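Local coordinates for protein 2-oxo-1,2-dihydroquinoline 8-monooxygenase, oxygenase component (Pseudomonas putida, PDB 1Z02) that probably acts as the oxygenase component of a Rieske-type monooxygenase, using a [2Fe-2S] cluster and a non-haem iron to hydroxylate 2-oxo-1,2-dihydroquinoline, at residues 36-44 / 405-413. Sequence-based numbering, arbitrary orientation.
Sequences AAWGFINHW and NRGIAKPGR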
ATOM      1  N   ALA A  36      -8.102  21.085   8.372  1.00  9.21           N
ATOM      2  CA  ALA A  36      -8.322  21.110   6.927  1.00  9.07           C
ATOM      3  C   ALA A  36      -7.401  20.244   6.051  1.00  8.11           C
ATOM      4  O   ALA A  36      -6.961  20.672   4.980  1.00  8.25           O
ATOM      5  CB  ALA A  36      -8.292  22.569   6.443  1.00  6.82           C
ATOM      6  N   ALA A  37      -7.139  19.014   6.476  1.00  8.69           N
ATOM      7  CA  ALA A  37      -6.276  18.131   5.699  1.00  8.84           C
ATOM      8  C   ALA A  37      -6.783  17.899   4.273  1.00  7.47           C
ATOM      9  O   ALA A  37      -6.000  17.907   3.321  1.00  7.81           O
ATOM     10  CB  ALA A  37      -6.114  16.797   6.426  1.00  8.42           C
ATOM     11  N   TRP A  38      -8.092  17.697   4.123  1.00  5.90           N
ATOM     12  CA  TRP A  38      -8.683  17.454   2.807  1.00  7.25           C
ATOM     13  C   TRP A  38      -8.895  18.723   1.995  1.00  6.74           C
ATOM     14  O   TRP A  38      -9.323  18.669   0.843  1.00  6.62           O
ATOM     15  CB  TRP A  38     -10.007  16.704   2.951  1.00  5.93           C
ATOM     16  CG  TRP A  38      -9.819  15.273   3.330  1.00  7.78           C
ATOM     17  CD1 TRP A  38      -9.591  14.772   4.580  1.00  6.91           C
ATOM     18  CD2 TRP A  38      -9.802  14.155   2.439  1.00  6.52           C
ATOM     19  NE1 TRP A  38      -9.437  13.409   4.523  1.00  6.54           N
ATOM     20  CE2 TRP A  38      -9.563  13.003   3.220  1.00  6.78           C
ATOM     21  CE3 TRP A  38      -9.967  14.013   1.056  1.00  3.97           C
ATOM     22  CZ2 TRP A  38      -9.485  11.724   2.661  1.00  6.92           C
ATOM     23  CZ3 TRP A  38      -9.887  12.740   0.501  1.00  5.00           C
ATOM     24  CH2 TRP A  38      -9.650  11.614   1.304  1.00  5.50           C
ATOM     25  N   GLY A  39      -8.590  19.864   2.606  1.00  5.58           N
ATOM     26  CA  GLY A  39      -8.730  21.141   1.924  1.00  6.30           C
ATOM     27  C   GLY A  39      -9.939  21.980   2.312  1.00  6.91           C
ATOM     28  O   GLY A  39     -10.855  21.511   2.996  1.00  7.10           O
ATOM     29  N   PHE A  40      -9.927  23.237   1.873  1.00  6.51           N
ATOM     30  CA  PHE A  40     -11.026  24.163   2.139  1.00  7.28           C
ATOM     31  C   PHE A  40     -11.996  24.036   0.971  1.00  7.24           C
ATOM     32  O   PHE A  40     -11.618  24.242  -0.184  1.00  7.93           O
ATOM     33  CB  PHE A  40     -10.498  25.598   2.251  1.00  7.96           C
ATOM     34  CG  PHE A  40      -9.689  25.853   3.500  1.00  7.11           C
ATOM     35  CD1 PHE A  40      -8.415  26.397   3.422  1.00  5.92           C
ATOM     36  CD2 PHE A  40     -10.208  25.549   4.760  1.00  8.68           C
ATOM     37  CE1 PHE A  40      -7.670  26.639   4.570  1.00  6.19           C
ATOM     38  CE2 PHE A  40      -9.460  25.792   5.918  1.00  9.68           C
ATOM     39  CZ  PHE A  40      -8.191  26.335   5.820  1.00  5.40           C
ATOM     40  N   ILE A  41     -13.240  23.674   1.266  1.00  7.90           N
ATOM     41  CA  ILE A  41     -14.227  23.503   0.217  1.00  8.40           C
ATOM     42  C   ILE A  41     -15.042  24.782   0.053  1.00  9.59           C
ATOM     43  O   ILE A  41     -15.012  25.653   0.923  1.00 11.49           O
ATOM     44  CB  ILE A  41     -15.138  22.288   0.535  1.00 11.14           C
ATOM     45  CG1 ILE A  41     -15.842  21.817  -0.739  1.00 11.93           C
ATOM     46  CG2 ILE A  41     -16.130  22.644   1.627  1.00  9.55           C
ATOM     47  CD1 ILE A  41     -16.521  20.472  -0.594  1.00 14.80           C
ATOM     48  N   ASN A  42     -15.761  24.888  -1.060  1.00 10.49           N
ATOM     49  CA  ASN A  42     -16.558  26.063  -1.383  1.00 11.33           C
ATOM     50  C   ASN A  42     -15.608  27.195  -1.763  1.00 12.15           C
ATOM     51  O   ASN A  42     -15.742  28.322  -1.279  1.00 13.00           O
ATOM     52  CB  ASN A  42     -17.427  26.480  -0.192  1.00 11.89           C
ATOM     53  CG  ASN A  42     -18.455  25.429   0.169  1.00 11.58           C
ATOM     54  OD1 ASN A  42     -18.864  25.316   1.320  1.00 15.13           O
ATOM     55  ND2 ASN A  42     -18.886  24.663  -0.818  1.00  7.95           N
ATOM     56  N   HIS A  43     -14.646  26.871  -2.628  1.00 11.60           N
ATOM     57  CA  HIS A  43     -13.648  27.820  -3.121  1.00 10.85           C
ATOM     58  C   HIS A  43     -13.348  27.532  -4.590  1.00  9.82           C
ATOM     59  O   HIS A  43     -13.641  26.439  -5.082  1.00 12.58           O
ATOM     60  CB  HIS A  43     -12.341  27.711  -2.318  1.00 11.50           C
ATOM     61  CG  HIS A  43     -12.340  28.493  -1.040  1.00 11.40           C
ATOM     62  ND1 HIS A  43     -12.704  27.947   0.173  1.00 11.68           N
ATOM     63  CD2 HIS A  43     -12.001  29.778  -0.784  1.00  7.76           C
ATOM     64  CE1 HIS A  43     -12.585  28.860   1.120  1.00  7.50           C
ATOM     65  NE2 HIS A  43     -12.160  29.982   0.565  1.00 10.78           N
ATOM     66  N   TRP A  44     -12.777  28.513  -5.287  1.00  8.99           N
ATOM     67  CA  TRP A  44     -12.425  28.344  -6.696  1.00  7.74           C
ATOM     68  C   TRP A  44     -11.030  27.734  -6.791  1.00  8.28           C
ATOM     69  O   TRP A  44     -10.133  28.101  -6.032  1.00  7.52           O
ATOM     70  CB  TRP A  44     -12.425  29.689  -7.453  1.00  8.88           C
ATOM     71  CG  TRP A  44     -13.784  30.279  -7.726  1.00  9.61           C
ATOM     72  CD1 TRP A  44     -14.473  31.160  -6.942  1.00 12.34           C
ATOM     73  CD2 TRP A  44     -14.612  30.031  -8.871  1.00 10.08           C
ATOM     74  NE1 TRP A  44     -15.681  31.475  -7.528  1.00 14.31           N
ATOM     75  CE2 TRP A  44     -15.792  30.794  -8.710  1.00 11.70           C
ATOM     76  CE3 TRP A  44     -14.475  29.233 -10.016  1.00  9.52           C
ATOM     77  CZ2 TRP A  44     -16.824  30.788  -9.656  1.00 12.89           C
ATOM     78  CZ3 TRP A  44     -15.502  29.227 -10.956  1.00  9.89           C
ATOM     79  CH2 TRP A  44     -16.663  29.997 -10.766  1.00 10.72           C
ATOM     80  N   ASN A 405     -12.025  30.774   5.657  1.00 11.22           N
ATOM     81  CA  ASN A 405     -12.309  29.719   4.692  1.00 11.54           C
ATOM     82  C   ASN A 405     -13.822  29.558   4.622  1.00 13.09           C
ATOM     83  O   ASN A 405     -14.514  29.877   5.590  1.00 12.51           O
ATOM     84  CB  ASN A 405     -11.626  28.414   5.112  1.00 11.38           C
ATOM     85  CG  ASN A 405     -12.274  27.767   6.313  1.00 11.75           C
ATOM     86  OD1 ASN A 405     -13.317  27.133   6.196  1.00 12.07           O
ATOM     87  ND2 ASN A 405     -11.654  27.917   7.479  1.00 11.71           N
ATOM     88  N   ARG A 406     -14.343  29.099   3.482  1.00 10.97           N
ATOM     89  CA  ARG A 406     -15.787  28.934   3.330  1.00 12.01           C
ATOM     90  C   ARG A 406     -16.247  27.533   3.684  1.00 11.91           C
ATOM     91  O   ARG A 406     -17.397  27.185   3.450  1.00 13.26           O
ATOM     92  CB  ARG A 406     -16.238  29.249   1.894  1.00 11.94           C
ATOM     93  CG  ARG A 406     -15.884  30.635   1.410  1.00 11.00           C
ATOM     94  CD  ARG A 406     -16.782  31.087   0.266  1.00 13.03           C
ATOM     95  NE  ARG A 406     -16.246  32.296  -0.358  1.00 13.40           N
ATOM     96  CZ  ARG A 406     -15.266  32.299  -1.256  1.00 14.22           C
ATOM     97  NH1 ARG A 406     -14.833  33.448  -1.753  1.00 14.89           N
ATOM     98  NH2 ARG A 406     -14.746  31.150  -1.684  1.00 12.69           N
ATOM     99  N   GLY A 407     -15.352  26.722   4.239  1.00 12.22           N
ATOM    100  CA  GLY A 407     -15.734  25.370   4.601  1.00 10.84           C
ATOM    101  C   GLY A 407     -14.562  24.412   4.644  1.00 11.88           C
ATOM    102  O   GLY A 407     -13.565  24.597   3.950  1.00 10.46           O
ATOM    103  N   ILE A 408     -14.685  23.387   5.477  1.00 11.06           N
ATOM    104  CA  ILE A 408     -13.646  22.381   5.617  1.00 12.42           C
ATOM    105  C   ILE A 408     -14.166  21.110   4.957  1.00 11.70           C
ATOM    106  O   ILE A 408     -15.187  20.561   5.363  1.00 10.13           O
ATOM    107  CB  ILE A 408     -13.341  22.127   7.107  1.00 14.05           C
ATOM    108  CG1 ILE A 408     -12.743  23.397   7.721  1.00 16.90           C
ATOM    109  CG2 ILE A 408     -12.383  20.951   7.266  1.00 12.53           C
ATOM    110  CD1 ILE A 408     -12.526  23.315   9.208  1.00 20.44           C
ATOM    111  N   ALA A 409     -13.465  20.660   3.923  1.00 10.33           N
ATOM    112  CA  ALA A 409     -13.864  19.466   3.196  1.00  9.22           C
ATOM    113  C   ALA A 409     -13.865  18.224   4.086  1.00  8.58           C
ATOM    114  O   ALA A 409     -13.002  18.046   4.944  1.00  7.98           O
ATOM    115  CB  ALA A 409     -12.947  19.265   1.993  1.00  7.48           C
ATOM    116  N   LYS A 410     -14.859  17.375   3.893  1.00 10.07           N
ATOM    117  CA  LYS A 410     -14.941  16.156   4.664  1.00  9.86           C
ATOM    118  C   LYS A 410     -14.190  15.069   3.918  1.00 10.82           C
ATOM    119  O   LYS A 410     -14.012  15.148   2.699  1.00 10.17           O
ATOM    120  CB  LYS A 410     -16.393  15.756   4.847  1.00 13.24           C
ATOM    121  CG  LYS A 410     -17.127  16.632   5.841  1.00 17.95           C
ATOM    122  CD  LYS A 410     -18.590  16.353   5.769  1.00 22.94           C
ATOM    123  CE  LYS A 410     -19.402  17.422   6.444  1.00 24.79           C
ATOM    124  NZ  LYS A 410     -20.797  17.293   5.952  1.00 28.76           N
ATOM    125  N   PRO A 411     -13.734  14.034   4.641  1.00  9.91           N
ATOM    126  CA  PRO A 411     -13.007  12.949   3.984  1.00  9.60           C
ATOM    127  C   PRO A 411     -13.869  12.318   2.900  1.00 10.13           C
ATOM    128  O   PRO A 411     -15.096  12.265   3.024  1.00  9.67           O
ATOM    129  CB  PRO A 411     -12.730  11.980   5.130  1.00 10.86           C
ATOM    130  CG  PRO A 411     -12.665  12.880   6.337  1.00  8.99           C
ATOM    131  CD  PRO A 411     -13.803  13.822   6.098  1.00  9.44           C
ATOM    132  N   GLY A 412     -13.237  11.838   1.835  1.00  9.13           N
ATOM    133  CA  GLY A 412     -14.007  11.204   0.783  1.00  8.89           C
ATOM    134  C   GLY A 412     -14.678   9.925   1.274  1.00  9.02           C
ATOM    135  O   GLY A 412     -14.110   9.199   2.092  1.00  9.98           O
ATOM    136  N   ARG A 413     -15.888   9.657   0.787  1.00  8.32           N
ATOM    137  CA  ARG A 413     -16.628   8.449   1.154  1.00 12.13           C
ATOM    138  C   ARG A 413     -17.244   7.816  -0.098  1.00 10.99           C
ATOM    139  O   ARG A 413     -18.050   8.440  -0.787  1.00  9.58           O
ATOM    140  CB  ARG A 413     -17.732   8.773   2.161  1.00 17.23           C
ATOM    141  CG  ARG A 413     -17.239   9.457   3.428  1.00 25.33           C
ATOM    142  CD  ARG A 413     -16.281   8.571   4.229  1.00 34.46           C
ATOM    143  NE  ARG A 413     -15.817   9.240   5.448  1.00 40.82           N
ATOM    144  CZ  ARG A 413     -14.895   8.751   6.274  1.00 43.24           C
ATOM    145  NH1 ARG A 413     -14.536   9.434   7.355  1.00 44.25           N
ATOM    146  NH2 ARG A 413     -14.334   7.577   6.022  1.00 44.55           N
TER
HETATM  147  O   HOH W   1     -10.508  19.003   5.270  1.00 22.59           O
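Phe40 and Ile408 form an isolated antiparallel beta bridge, a non-hydrogen-bonded pair with CA atoms 4.7 Å apart, and give a worked example of a single bridge pairing a loop with the residues that lead into a strand. It joins the approach to strand 43-49, which belongs to a three-stranded antiparallel sheet, to the loop that leaves helix 392-404. The flanking hydrogen bonds define the pair: Ala409 N donates to Gly39 O at 2.9 Å, and Ile41 N to Gly407 O at 2.9 Å.

Arg406 extends the pairing through its side chain. Its CB packs 3.3 Å from Asn42 O, and CG, placed anti to the carbonyl carbon (chi1 -58°), sits off-centre over the His43 ring, 4.1 Å from the centroid. From there the extended chain carries CD past the same Asn42 oxygen and NE beyond it, until NH2 turns back to donate to Asn42 O at 3.0 Å. That bond is nearly straight (160°), lies on a carbonyl lone pair and runs almost in the guanidinium plane. NH2 also forms a salt bridge with Asp168, so two acceptors grip this one nitrogen.

Aromatic faces finish the fit. Asn405 CB rests 3.6 Å from the Phe40 ring centroid, its amide only 11° from parallel to the ring, while ND2 reaches back to Ala401 O in the preceding helix. A water accepts weakly from Trp38 N and donates to Ala409 O. Beyond it, Pro411 CA lies over the five-membered ring of Trp38, 3.6 Å from its centroid, and Gly412 N covers the six-membered ring on that same face.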